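Local atomic coordinates of blue-light receptor of the BLUF-family (Rhodobacter sphaeroides, PDB entry 2BYC), a protein that binds flavin mononucleotide and probably acts as a blue-light photoreceptor of the BLUF family. Residues A[3-8]-A[86-91]; A[11-16]-A[74-79]; A[49-54]-A[111-116]. All coordinates share one frame; numbering follows the deposited sequence. Where two conformers were deposited one is given.

Contact 1 of 3, residues A[3-8]-A[86-91]; sequences DELVSL and TARRFP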
loop_
_atom_site.group_PDB
_atom_site.type_symbol
_atom_site.label_atom_id
_atom_site.label_comp_id
_atom_site.label_asym_id
_atom_site.label_seq_id
_atom_site.Cartn_x
_atom_site.Cartn_y
_atom_site.Cartn_z
ATOM N N ASP A 3 -17.503 1.048 -10.529
ATOM C CA ASP A 3 -17.688 0.325 -9.279
ATOM C C ASP A 3 -16.822 -0.921 -9.163
ATOM O O ASP A 3 -16.586 -1.413 -8.068
ATOM C CB ASP A 3 -19.166 -0.106 -9.136
ATOM C CG ASP A 3 -20.141 1.094 -9.100
ATOM O OD1 ASP A 3 -21.368 0.912 -9.383
ATOM O OD2 ASP A 3 -19.670 2.213 -8.773
ATOM N N GLU A 4 -16.402 -1.469 -10.283
ATOM C CA GLU A 4 -15.669 -2.724 -10.274
ATOM C C GLU A 4 -14.471 -2.613 -9.282
ATOM O O GLU A 4 -13.905 -1.538 -9.134
ATOM C CB GLU A 4 -15.202 -3.012 -11.700
ATOM C CG GLU A 4 -14.843 -4.462 -11.955
ATOM C CD GLU A 4 -13.462 -4.890 -11.357
ATOM O OE1 GLU A 4 -12.411 -4.368 -11.811
ATOM O OE2 GLU A 4 -13.420 -5.733 -10.443
ATOM N N LEU A 5 -14.116 -3.705 -8.601
ATOM C CA LEU A 5 -13.046 -3.655 -7.628
ATOM C C LEU A 5 -11.705 -3.718 -8.367
ATOM O O LEU A 5 -11.474 -4.603 -9.203
ATOM C CB LEU A 5 -13.203 -4.840 -6.684
ATOM C CG LEU A 5 -12.501 -5.026 -5.324
ATOM C CD1 LEU A 5 -12.924 -3.990 -4.336
ATOM C CD2 LEU A 5 -13.001 -6.334 -4.783
ATOM N N VAL A 6 -10.821 -2.801 -8.016
ATOM C CA VAL A 6 -9.442 -2.823 -8.565
ATOM C C VAL A 6 -8.381 -2.837 -7.462
ATOM O O VAL A 6 -8.684 -2.576 -6.357
ATOM C CB VAL A 6 -9.223 -1.660 -9.500
ATOM C CG1 VAL A 6 -10.032 -1.863 -10.818
ATOM C CG2 VAL A 6 -9.519 -0.328 -8.782
ATOM N N SER A 7 -7.145 -3.194 -7.793
ATOM C CA SER A 7 -6.008 -3.024 -6.878
ATOM C C SER A 7 -4.969 -2.172 -7.586
ATOM O O SER A 7 -4.527 -2.557 -8.674
ATOM C CB SER A 7 -5.394 -4.418 -6.550
ATOM O OG SER A 7 -4.305 -4.310 -5.618
ATOM N N LEU A 8 -4.534 -1.070 -6.992
ATOM C CA LEU A 8 -3.406 -0.309 -7.561
ATOM C C LEU A 8 -2.216 -0.352 -6.644
ATOM O O LEU A 8 -2.408 -0.249 -5.460
ATOM C CB LEU A 8 -3.833 1.164 -7.709
ATOM C CG LEU A 8 -3.027 2.225 -8.398
ATOM C CD1 LEU A 8 -4.160 3.163 -8.737
ATOM C CD2 LEU A 8 -2.183 2.898 -7.314
ATOM N N THR A 86 -11.273 -9.840 -8.377
ATOM C CA THR A 86 -12.476 -10.600 -7.922
ATOM C C THR A 86 -12.749 -10.287 -6.453
ATOM O O THR A 86 -13.882 -9.939 -6.059
ATOM C CB THR A 86 -12.200 -12.155 -8.134
ATOM O OG1 THR A 86 -12.293 -12.471 -9.534
ATOM C CG2 THR A 86 -13.150 -13.083 -7.341
ATOM N N ALA A 87 -11.689 -10.338 -5.648
ATOM C CA ALA A 87 -11.857 -10.237 -4.195
ATOM C C ALA A 87 -10.724 -9.447 -3.673
ATOM O O ALA A 87 -9.674 -9.563 -4.212
ATOM C CB ALA A 87 -11.787 -11.608 -3.627
ATOM N N ARG A 88 -10.924 -8.654 -2.628
ATOM C CA ARG A 88 -9.797 -8.051 -1.878
ATOM C C ARG A 88 -8.711 -9.025 -1.399
ATOM O O ARG A 88 -8.972 -10.147 -0.943
ATOM C CB ARG A 88 -10.331 -7.246 -0.684
ATOM C CG ARG A 88 -11.242 -6.115 -1.064
ATOM C CD ARG A 88 -11.686 -5.363 0.145
ATOM N NE ARG A 88 -12.741 -4.456 -0.260
ATOM C CZ ARG A 88 -12.578 -3.168 -0.500
ATOM N NH1 ARG A 88 -11.386 -2.613 -0.374
ATOM N NH2 ARG A 88 -13.602 -2.442 -0.842
ATOM N N ARG A 89 -7.470 -8.567 -1.475
ATOM C CA ARG A 89 -6.323 -9.290 -0.910
ATOM C C ARG A 89 -6.146 -8.953 0.590
ATOM O O ARG A 89 -5.719 -9.801 1.346
ATOM C CB ARG A 89 -5.068 -8.943 -1.725
ATOM C CG ARG A 89 -5.334 -8.846 -3.260
ATOM C CD ARG A 89 -4.308 -7.892 -4.074
ATOM N NE ARG A 89 -4.314 -8.197 -5.551
ATOM C CZ ARG A 89 -3.803 -9.313 -6.041
ATOM N NH1 ARG A 89 -3.241 -10.189 -5.191
ATOM N NH2 ARG A 89 -3.864 -9.585 -7.350
ATOM N N PHE A 90 -6.451 -7.718 1.005
ATOM C CA PHE A 90 -6.315 -7.277 2.393
ATOM C C PHE A 90 -7.628 -6.717 2.916
ATOM O O PHE A 90 -7.698 -5.569 3.342
ATOM C CB PHE A 90 -5.203 -6.181 2.528
ATOM C CG PHE A 90 -4.000 -6.517 1.754
ATOM C CD1 PHE A 90 -3.858 -6.052 0.434
ATOM C CD2 PHE A 90 -3.073 -7.469 2.260
ATOM C CE1 PHE A 90 -2.761 -6.404 -0.357
ATOM C CE2 PHE A 90 -1.970 -7.868 1.473
ATOM C CZ PHE A 90 -1.817 -7.317 0.161
ATOM N N PRO A 91 -8.675 -7.548 2.920
ATOM C CA PRO A 91 -9.972 -7.031 3.278
ATOM C C PRO A 91 -10.046 -6.503 4.710
ATOM O O PRO A 91 -10.885 -5.614 5.027
ATOM C CB PRO A 91 -10.907 -8.254 3.046
ATOM C CG PRO A 91 -10.026 -9.430 3.143
ATOM C CD PRO A 91 -8.742 -8.966 2.535
#
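In the BLUF domain, a ferredoxin-like fold, the start of strand 5-14 packs against the loop that leaves strand 77-84 on its way to strand 96-98. Residues 5-7 run at 42° to residues 86-89, and no hydrogen bond joins the two, so the fit rests on van der Waals packing. Leu5 carries most of it. Its CG lies anti to the backbone N (chi1 -165°), which carries it toward the loop, and the two methyls meet different parts of it. CD2 presses on the backbone, 3.8 Å from the amide N of Arg88 and 3.9 Å from the carbonyl O of Thr86. CD1 sits over one face of the Arg88 guanidinium, offset toward its rim and 3.9 Å from NH2, where the two side chains cross at about a right angle. That guanidinium is fixed from elsewhere: Thr40 OG1 takes a hydrogen bond from Arg88 NH1, and the carbonyl of Gly38 one from NH2, so Leu5 packs on a plate held at the entry to strand 40-45. Arg89 reaches back with an extended chain from CG to NE, and its NH2 makes a salt bridge with Glu83. On the way it passes Ser7, whose OG, anti to its own backbone N, approaches the guanidinium obliquely. Arg89 NE is buried here without a polar partner in the model; Ser7 OG stays 3.9 Å from it.

Contact 2 of 3, residues A[11-16]-A[74-79]; sequences RSRVRL and HQEILA. With FMN (flavin mononucleotide), chain C.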
loop_
_atom_site.group_PDB
_atom_site.type_symbol
_atom_site.label_atom_id
_atom_site.label_comp_id
_atom_site.label_asym_id
_atom_site.label_seq_id
_atom_site.Cartn_x
_atom_site.Cartn_y
_atom_site.Cartn_z
ATOM N N ARG A 11 4.940 2.930 -6.265
ATOM C CA ARG A 11 6.186 3.041 -5.509
ATOM C C ARG A 11 6.462 4.510 -5.531
ATOM O O ARG A 11 6.184 5.159 -6.555
ATOM C CB ARG A 11 7.284 2.344 -6.304
ATOM C CG ARG A 11 8.561 2.188 -5.547
ATOM C CD ARG A 11 9.588 1.364 -6.338
ATOM N NE ARG A 11 10.117 2.154 -7.424
ATOM C CZ ARG A 11 11.320 2.715 -7.424
ATOM N NH1 ARG A 11 12.147 2.524 -6.399
ATOM N NH2 ARG A 11 11.704 3.439 -8.470
ATOM N N SER A 12 6.942 5.049 -4.402
ATOM C CA SER A 12 7.391 6.460 -4.315
ATOM C C SER A 12 8.595 6.548 -3.482
ATOM O O SER A 12 8.898 5.622 -2.740
ATOM C CB SER A 12 6.341 7.376 -3.709
ATOM O OG SER A 12 6.048 7.012 -2.402
ATOM N N ARG A 13 9.309 7.665 -3.627
ATOM C CA ARG A 13 10.410 8.002 -2.737
ATOM C C ARG A 13 9.929 8.748 -1.550
ATOM O O ARG A 13 9.227 9.754 -1.664
ATOM C CB ARG A 13 11.376 8.959 -3.414
ATOM C CG ARG A 13 12.488 8.299 -4.067
ATOM C CD ARG A 13 13.812 8.675 -3.409
ATOM N NE ARG A 13 14.805 7.650 -3.753
ATOM C CZ ARG A 13 15.989 7.537 -3.168
ATOM N NH1 ARG A 13 16.331 8.397 -2.192
ATOM N NH2 ARG A 13 16.802 6.543 -3.530
ATOM N N VAL A 14 10.372 8.283 -0.409
ATOM C CA VAL A 14 10.068 8.923 0.857
ATOM C C VAL A 14 10.552 10.361 0.906
ATOM O O VAL A 14 11.633 10.654 0.473
ATOM C CB VAL A 14 10.681 8.104 1.961
ATOM C CG1 VAL A 14 10.894 8.894 3.173
ATOM C CG2 VAL A 14 9.752 6.934 2.237
ATOM N N ARG A 15 9.728 11.259 1.408
ATOM C CA ARG A 15 10.186 12.592 1.576
ATOM C C ARG A 15 9.669 13.163 2.900
ATOM O O ARG A 15 8.861 14.118 2.948
ATOM C CB ARG A 15 9.776 13.417 0.379
ATOM C CG ARG A 15 10.577 14.649 0.271
ATOM C CD ARG A 15 9.703 15.729 -0.297
ATOM N NE ARG A 15 10.508 16.857 -0.700
ATOM C CZ ARG A 15 10.097 17.818 -1.514
ATOM N NH1 ARG A 15 8.852 17.785 -2.026
ATOM N NH2 ARG A 15 10.941 18.818 -1.786
ATOM N N LEU A 16 10.172 12.568 3.978
ATOM C CA LEU A 16 9.621 12.749 5.334
ATOM C C LEU A 16 10.483 13.681 6.199
ATOM O O LEU A 16 11.656 13.442 6.363
ATOM C CB LEU A 16 9.583 11.386 6.003
ATOM C CG LEU A 16 8.744 10.294 5.364
ATOM C CD1 LEU A 16 8.698 9.173 6.349
ATOM C CD2 LEU A 16 7.378 10.854 5.164
ATOM N N HIS A 74 6.186 12.398 -0.288
ATOM C CA HIS A 74 6.875 11.426 -1.178
ATOM C C HIS A 74 7.007 11.990 -2.563
ATOM O O HIS A 74 6.270 12.872 -2.887
ATOM C CB HIS A 74 6.203 10.027 -1.217
ATOM C CG HIS A 74 4.768 10.000 -1.683
ATOM N ND1 HIS A 74 4.115 8.813 -1.960
ATOM C CD2 HIS A 74 3.854 10.973 -1.896
ATOM C CE1 HIS A 74 2.861 9.055 -2.307
ATOM N NE2 HIS A 74 2.673 10.356 -2.278
ATOM N N GLN A 75 7.907 11.442 -3.371
ATOM C CA GLN A 75 8.151 11.939 -4.719
ATOM C C GLN A 75 8.402 10.811 -5.667
ATOM O O GLN A 75 8.547 9.679 -5.239
ATOM C CB GLN A 75 9.425 12.803 -4.755
ATOM C CG GLN A 75 10.523 12.296 -3.856
ATOM C CD GLN A 75 11.630 13.340 -3.549
ATOM O OE1 GLN A 75 11.414 14.568 -3.609
ATOM N NE2 GLN A 75 12.827 12.839 -3.233
ATOM N N GLU A 76 8.494 11.162 -6.955
ATOM C CA GLU A 76 8.764 10.224 -8.012
ATOM C C GLU A 76 7.749 9.088 -7.943
ATOM O O GLU A 76 8.103 7.937 -7.932
ATOM C CB GLU A 76 10.148 9.638 -7.831
ATOM C CG GLU A 76 11.278 10.688 -7.890
ATOM C CD GLU A 76 12.647 10.061 -7.645
ATOM O OE1 GLU A 76 12.883 8.896 -8.109
ATOM O OE2 GLU A 76 13.487 10.723 -6.972
ATOM N N ILE A 77 6.488 9.425 -7.842
ATOM C CA ILE A 77 5.444 8.358 -7.668
ATOM C C ILE A 77 5.283 7.706 -9.017
ATOM O O ILE A 77 5.071 8.412 -10.049
ATOM C CB ILE A 77 4.160 9.022 -7.227
ATOM C CG1 ILE A 77 4.407 9.659 -5.861
ATOM C CG2 ILE A 77 2.994 8.050 -7.204
ATOM C CD1 ILE A 77 3.517 10.829 -5.617
ATOM N N LEU A 78 5.296 6.379 -9.029
ATOM C CA LEU A 78 5.006 5.731 -10.259
ATOM C C LEU A 78 4.287 4.414 -9.965
ATOM O O LEU A 78 4.676 3.645 -9.127
ATOM C CB LEU A 78 6.350 5.559 -10.967
ATOM C CG LEU A 78 6.354 5.003 -12.347
ATOM C CD1 LEU A 78 5.886 6.080 -13.336
ATOM C CD2 LEU A 78 7.800 4.488 -12.650
ATOM N N ALA A 79 3.191 4.221 -10.644
ATOM C CA ALA A 79 2.370 3.041 -10.475
ATOM C C ALA A 79 3.019 1.822 -11.119
ATOM O O ALA A 79 3.567 1.854 -12.234
ATOM C CB ALA A 79 0.974 3.246 -11.031
HETATM N N1 FMN C . -4.403 9.078 2.831
HETATM C C2 FMN C . -5.495 8.240 2.843
HETATM O O2 FMN C . -6.624 8.687 3.154
HETATM N N3 FMN C . -5.379 6.925 2.531
HETATM C C4 FMN C . -4.141 6.471 2.238
HETATM O O4 FMN C . -4.027 5.337 1.901
HETATM C C4A FMN C . -3.018 7.304 2.221
HETATM N N5 FMN C . -1.770 6.789 1.910
HETATM C C5A FMN C . -0.650 7.627 1.809
HETATM C C6 FMN C . 0.586 7.129 1.461
HETATM C C7 FMN C . 1.740 7.925 1.418
HETATM C C7M FMN C . 3.063 7.369 0.876
HETATM C C8 FMN C . 1.609 9.267 1.708
HETATM C C8M FMN C . 2.787 10.224 1.619
HETATM C C9 FMN C . 0.364 9.790 2.049
HETATM C C9A FMN C . -0.788 8.947 2.098
HETATM N N10 FMN C . -2.057 9.455 2.459
HETATM C C10 FMN C . -3.164 8.616 2.494
HETATM C "C1'" FMN C . -2.219 10.795 3.095
HETATM C "C2'" FMN C . -3.052 11.536 2.076
HETATM O "O2'" FMN C . -2.071 12.016 1.202
HETATM C "C3'" FMN C . -3.941 12.667 2.620
HETATM O "O3'" FMN C . -3.126 13.739 2.976
HETATM C "C4'" FMN C . -4.831 12.336 3.808
HETATM O "O4'" FMN C . -5.916 11.438 3.492
HETATM C "C5'" FMN C . -5.473 13.628 4.322
HETATM O "O5'" FMN C . -4.905 14.210 5.498
HETATM P P FMN C . -5.851 15.327 6.153
HETATM O O1P FMN C . -5.286 15.833 7.489
HETATM O O2P FMN C . -5.872 16.446 5.120
HETATM O O3P FMN C . -7.164 14.593 6.279
#
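His74, a residue of the flavin pocket, closes the antiparallel pairing of strand 11-14 with the 74-79 segment. Its CB lies 3.1 Å from Arg13 O, and with chi1 at 59° CG takes the crowded position between the backbone N and the carbonyl carbon. ND1 then shares a 2.7 Å hydrogen bond with Ser12 OG, which lies at the ring edge near its plane. Across the ring, CD2 faces FMN C8M, which stands over the centre of one face, CE1 and ND1 approach FMN C7M (ND1 at 3.4 Å), and Ile77 CD1 covers the opposite face toward the rim. At the tip, NE2 is hydrogen-bonded to the carbonyl of Ile68.

Backbone bonds grip the strands in two hydrogen-bonded pairs, Arg11 with Leu78 and Arg13 with Gln75, and a beta bulge shifts the register between them. Leu78 N meets Arg11 O at 2.9 Å, nearly along the C=O axis. Glu76 and Arg13 lie side by side, their charged ends close but not in contact.

With both ring nitrogens engaged and both faces packed, the imidazole has little room to rotate. The carbonyl at NE2 can only accept, so NE2 should carry a proton, while the Ser12 bond holds the other ring nitrogen.

Contact 3 of 3, residues A[49-54]-A[111-116]; sequences HFVQTI and ERLDLS. With FMN (flavin mononucleotide), chain C.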
loop_
_atom_site.group_PDB
_atom_site.type_symbol
_atom_site.label_atom_id
_atom_site.label_comp_id
_atom_site.label_asym_id
_atom_site.label_seq_id
_atom_site.Cartn_x
_atom_site.Cartn_y
_atom_site.Cartn_z
ATOM N N HIS A 49 11.745 4.318 0.314
ATOM C CA HIS A 49 10.695 4.220 -0.705
ATOM C C HIS A 49 9.428 3.821 0.059
ATOM O O HIS A 49 9.553 3.280 1.121
ATOM C CB HIS A 49 11.021 3.099 -1.657
ATOM C CG HIS A 49 12.095 3.469 -2.629
ATOM N ND1 HIS A 49 11.924 4.482 -3.557
ATOM C CD2 HIS A 49 13.372 3.054 -2.756
ATOM C CE1 HIS A 49 13.032 4.617 -4.263
ATOM N NE2 HIS A 49 13.921 3.754 -3.801
ATOM N N PHE A 50 8.247 4.186 -0.424
ATOM C CA PHE A 50 6.967 3.530 0.023
ATOM C C PHE A 50 6.536 2.722 -1.148
ATOM O O PHE A 50 6.775 3.106 -2.316
ATOM C CB PHE A 50 5.912 4.611 0.128
ATOM C CG PHE A 50 6.026 5.502 1.327
ATOM C CD1 PHE A 50 6.181 6.894 1.185
ATOM C CD2 PHE A 50 5.964 4.991 2.604
ATOM C CE1 PHE A 50 6.222 7.734 2.339
ATOM C CE2 PHE A 50 6.034 5.819 3.719
ATOM C CZ PHE A 50 6.146 7.211 3.557
ATOM N N VAL A 51 5.924 1.576 -0.855
ATOM C CA VAL A 51 5.174 0.816 -1.865
ATOM C C VAL A 51 3.803 0.733 -1.238
ATOM O O VAL A 51 3.671 0.345 -0.121
ATOM C CB VAL A 51 5.809 -0.568 -2.164
ATOM C CG1 VAL A 51 4.915 -1.342 -3.084
ATOM C CG2 VAL A 51 7.217 -0.359 -2.908
ATOM N N GLN A 52 2.797 1.226 -1.956
ATOM C CA GLN A 52 1.428 1.189 -1.454
ATOM C C GLN A 52 0.512 0.408 -2.392
ATOM O O GLN A 52 0.601 0.559 -3.588
ATOM C CB GLN A 52 0.893 2.599 -1.124
ATOM C CG GLN A 52 -0.388 2.456 -0.379
ATOM C CD GLN A 52 -0.980 3.773 0.005
ATOM O OE1 GLN A 52 -0.843 4.785 -0.687
ATOM N NE2 GLN A 52 -1.647 3.769 1.116
ATOM N N THR A 53 -0.313 -0.471 -1.813
ATOM C CA THR A 53 -1.354 -1.176 -2.547
ATOM C C THR A 53 -2.676 -0.752 -1.967
ATOM O O THR A 53 -2.844 -0.871 -0.749
ATOM C CB THR A 53 -1.242 -2.639 -2.285
ATOM O OG1 THR A 53 -0.045 -3.120 -2.915
ATOM C CG2 THR A 53 -2.464 -3.381 -2.883
ATOM N N ILE A 54 -3.584 -0.244 -2.793
ATOM C CA ILE A 54 -4.938 0.100 -2.290
ATOM C C ILE A 54 -5.888 -0.596 -3.161
ATOM O O ILE A 54 -5.623 -0.754 -4.372
ATOM C CB ILE A 54 -5.238 1.623 -2.447
ATOM C CG1 ILE A 54 -4.960 2.040 -3.893
ATOM C CG2 ILE A 54 -4.460 2.451 -1.402
ATOM C CD1 ILE A 54 -5.155 3.474 -4.202
ATOM N N GLU A 111 13.228 -6.143 0.698
ATOM C CA GLU A 111 13.273 -5.042 1.666
ATOM C C GLU A 111 13.636 -3.731 0.954
ATOM O O GLU A 111 13.230 -2.656 1.382
ATOM C CB GLU A 111 14.227 -5.378 2.855
ATOM C CG GLU A 111 14.819 -4.152 3.641
ATOM C CD GLU A 111 16.277 -4.340 4.176
ATOM O OE1 GLU A 111 16.680 -5.458 4.601
ATOM O OE2 GLU A 111 17.027 -3.333 4.190
ATOM N N ARG A 112 14.374 -3.824 -0.158
ATOM C CA ARG A 112 14.789 -2.637 -0.853
ATOM C C ARG A 112 13.604 -1.994 -1.561
ATOM O O ARG A 112 13.637 -0.787 -1.822
ATOM C CB ARG A 112 15.953 -2.882 -1.840
ATOM C CG ARG A 112 17.331 -3.011 -1.122
ATOM C CD ARG A 112 18.520 -2.503 -1.973
ATOM N NE ARG A 112 19.745 -3.202 -1.542
ATOM C CZ ARG A 112 20.898 -3.304 -2.214
ATOM N NH1 ARG A 112 21.065 -2.737 -3.402
ATOM N NH2 ARG A 112 21.899 -4.006 -1.676
ATOM N N LEU A 113 12.587 -2.793 -1.906
ATOM C CA LEU A 113 11.389 -2.218 -2.595
ATOM C C LEU A 113 11.767 -1.513 -3.928
ATOM O O LEU A 113 11.320 -0.375 -4.277
ATOM C CB LEU A 113 10.674 -1.259 -1.670
ATOM C CG LEU A 113 10.092 -1.835 -0.389
ATOM C CD1 LEU A 113 9.243 -0.729 0.226
ATOM C CD2 LEU A 113 9.236 -2.990 -0.759
ATOM N N ASP A 114 12.591 -2.207 -4.674
ATOM C CA ASP A 114 13.060 -1.635 -5.893
ATOM C C ASP A 114 12.036 -1.949 -6.934
ATOM O O ASP A 114 11.871 -1.140 -7.854
ATOM C CB ASP A 114 14.451 -2.092 -6.257
ATOM C CG ASP A 114 15.465 -1.028 -5.958
ATOM O OD1 ASP A 114 15.037 0.150 -6.083
ATOM O OD2 ASP A 114 16.647 -1.320 -5.566
ATOM N N LEU A 115 11.288 -3.046 -6.699
ATOM C CA LEU A 115 10.363 -3.658 -7.659
ATOM C C LEU A 115 10.984 -3.923 -9.043
ATOM O O LEU A 115 10.316 -3.718 -10.042
ATOM C CB LEU A 115 9.066 -2.815 -7.850
ATOM C CG LEU A 115 7.862 -2.826 -6.891
ATOM C CD1 LEU A 115 8.150 -3.090 -5.441
ATOM C CD2 LEU A 115 7.097 -1.529 -7.098
ATOM N N SER A 116 12.236 -4.369 -9.115
ATOM C CA SER A 116 12.851 -4.592 -10.418
ATOM C C SER A 116 12.507 -5.946 -10.941
ATOM O O SER A 116 12.455 -6.161 -12.149
ATOM C CB SER A 116 14.343 -4.564 -10.280
ATOM O OG SER A 116 14.723 -3.538 -9.407
HETATM N N1 FMN C . -4.403 9.078 2.831
HETATM C C2 FMN C . -5.495 8.240 2.843
HETATM O O2 FMN C . -6.624 8.687 3.154
HETATM N N3 FMN C . -5.379 6.925 2.531
HETATM C C4 FMN C . -4.141 6.471 2.238
HETATM O O4 FMN C . -4.027 5.337 1.901
HETATM C C4A FMN C . -3.018 7.304 2.221
HETATM N N5 FMN C . -1.770 6.789 1.910
HETATM C C5A FMN C . -0.650 7.627 1.809
HETATM C C6 FMN C . 0.586 7.129 1.461
HETATM C C7 FMN C . 1.740 7.925 1.418
HETATM C C7M FMN C . 3.063 7.369 0.876
HETATM C C8 FMN C . 1.609 9.267 1.708
HETATM C C8M FMN C . 2.787 10.224 1.619
HETATM C C9 FMN C . 0.364 9.790 2.049
HETATM C C9A FMN C . -0.788 8.947 2.098
HETATM N N10 FMN C . -2.057 9.455 2.459
HETATM C C10 FMN C . -3.164 8.616 2.494
HETATM C "C1'" FMN C . -2.219 10.795 3.095
HETATM C "C2'" FMN C . -3.052 11.536 2.076
HETATM O "O2'" FMN C . -2.071 12.016 1.202
HETATM C "C3'" FMN C . -3.941 12.667 2.620
HETATM O "O3'" FMN C . -3.126 13.739 2.976
HETATM C "C4'" FMN C . -4.831 12.336 3.808
HETATM O "O4'" FMN C . -5.916 11.438 3.492
HETATM C "C5'" FMN C . -5.473 13.628 4.322
HETATM O "O5'" FMN C . -4.905 14.210 5.498
HETATM P P FMN C . -5.851 15.327 6.153
HETATM O O1P FMN C . -5.286 15.833 7.489
HETATM O O2P FMN C . -5.872 16.446 5.120
HETATM O O3P FMN C . -7.164 14.593 6.279
#
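Strand 49-54 is extended throughout, whereas 111-116 forms an irregular loop in which Leu113 and Leu115 both have positive phi, 58° and 51°, left-handed backbone conformations that bend the chain. The nearest CA atoms, those of His49 and Leu113, are 6.7 Å apart, and no hydrogen bond crosses between the backbones. What joins the segments is an apolar cluster around one methyl. Val51 CG1 is anti to its backbone N, which leaves CG2 beside that N, and CG2 is the branch that does the touching. Leu113 straddles it, with CB and CD1 each 3.8 Å away; the two side chains cross obliquely. From farther along the loop, Leu115 brings CD1 to 3.8 Å from the same CG2. Leu124 and Val121 of helix 120-131 pack on Leu113 and Leu115 respectively, so the loop is sandwiched between sheet and helix. His49 borders this cluster: its CD2 lies 4.0 Å from Arg112 O, the ring obliquely disposed to that carbonyl. The carbonyl O of Leu113 is buried with no polar partner in the model.

On the other face of the strand, Phe50 and Gln52 line the flavin pocket. C7M of FMN stands over one face of the Phe50 ring, 3.2 Å from CD1. Gln52 is extended beyond CG, and its amide NE2 gives two hydrogen bonds, one to FMN O4 (3.0 Å) and one to FMN N5 (3.1 Å), the latter with an N-H...N angle of 145°. Gln52 OE1 is hydrogen-bonded to Tyr10 OH, which would help fix the amide orientation. This Tyr-Gln-flavin chain is the hallmark of the BLUF photoactive site, and here the strand that carries Gln52 has its opposite face packed against the C-terminal part of the chain.

How the contacts relate
Each contact uses at least one strand of the same mixed sheet. Strand 5-14 supplies contacts 1 and 2 toward its two ends, the contact centres lying about 23 Å apart on opposite sides of the chain's centre; strand 49-55, its antiparallel neighbour, supplies contact 3, whose centre is about 19 Å from that of contact 1 and about 10 Å from that of contact 2. Along the chain contact 2 nests inside the loop closed by contact 1, while contact 3 crosses both. Leu8 N to Ile54 O and Ser12 O to Phe50 N are probable backbone hydrogen bonds tying the strands together. Contacts 2 and 3 both touch FMN, and the flavin pocket and the 111-116 loop lie on opposite faces of strand 49-55.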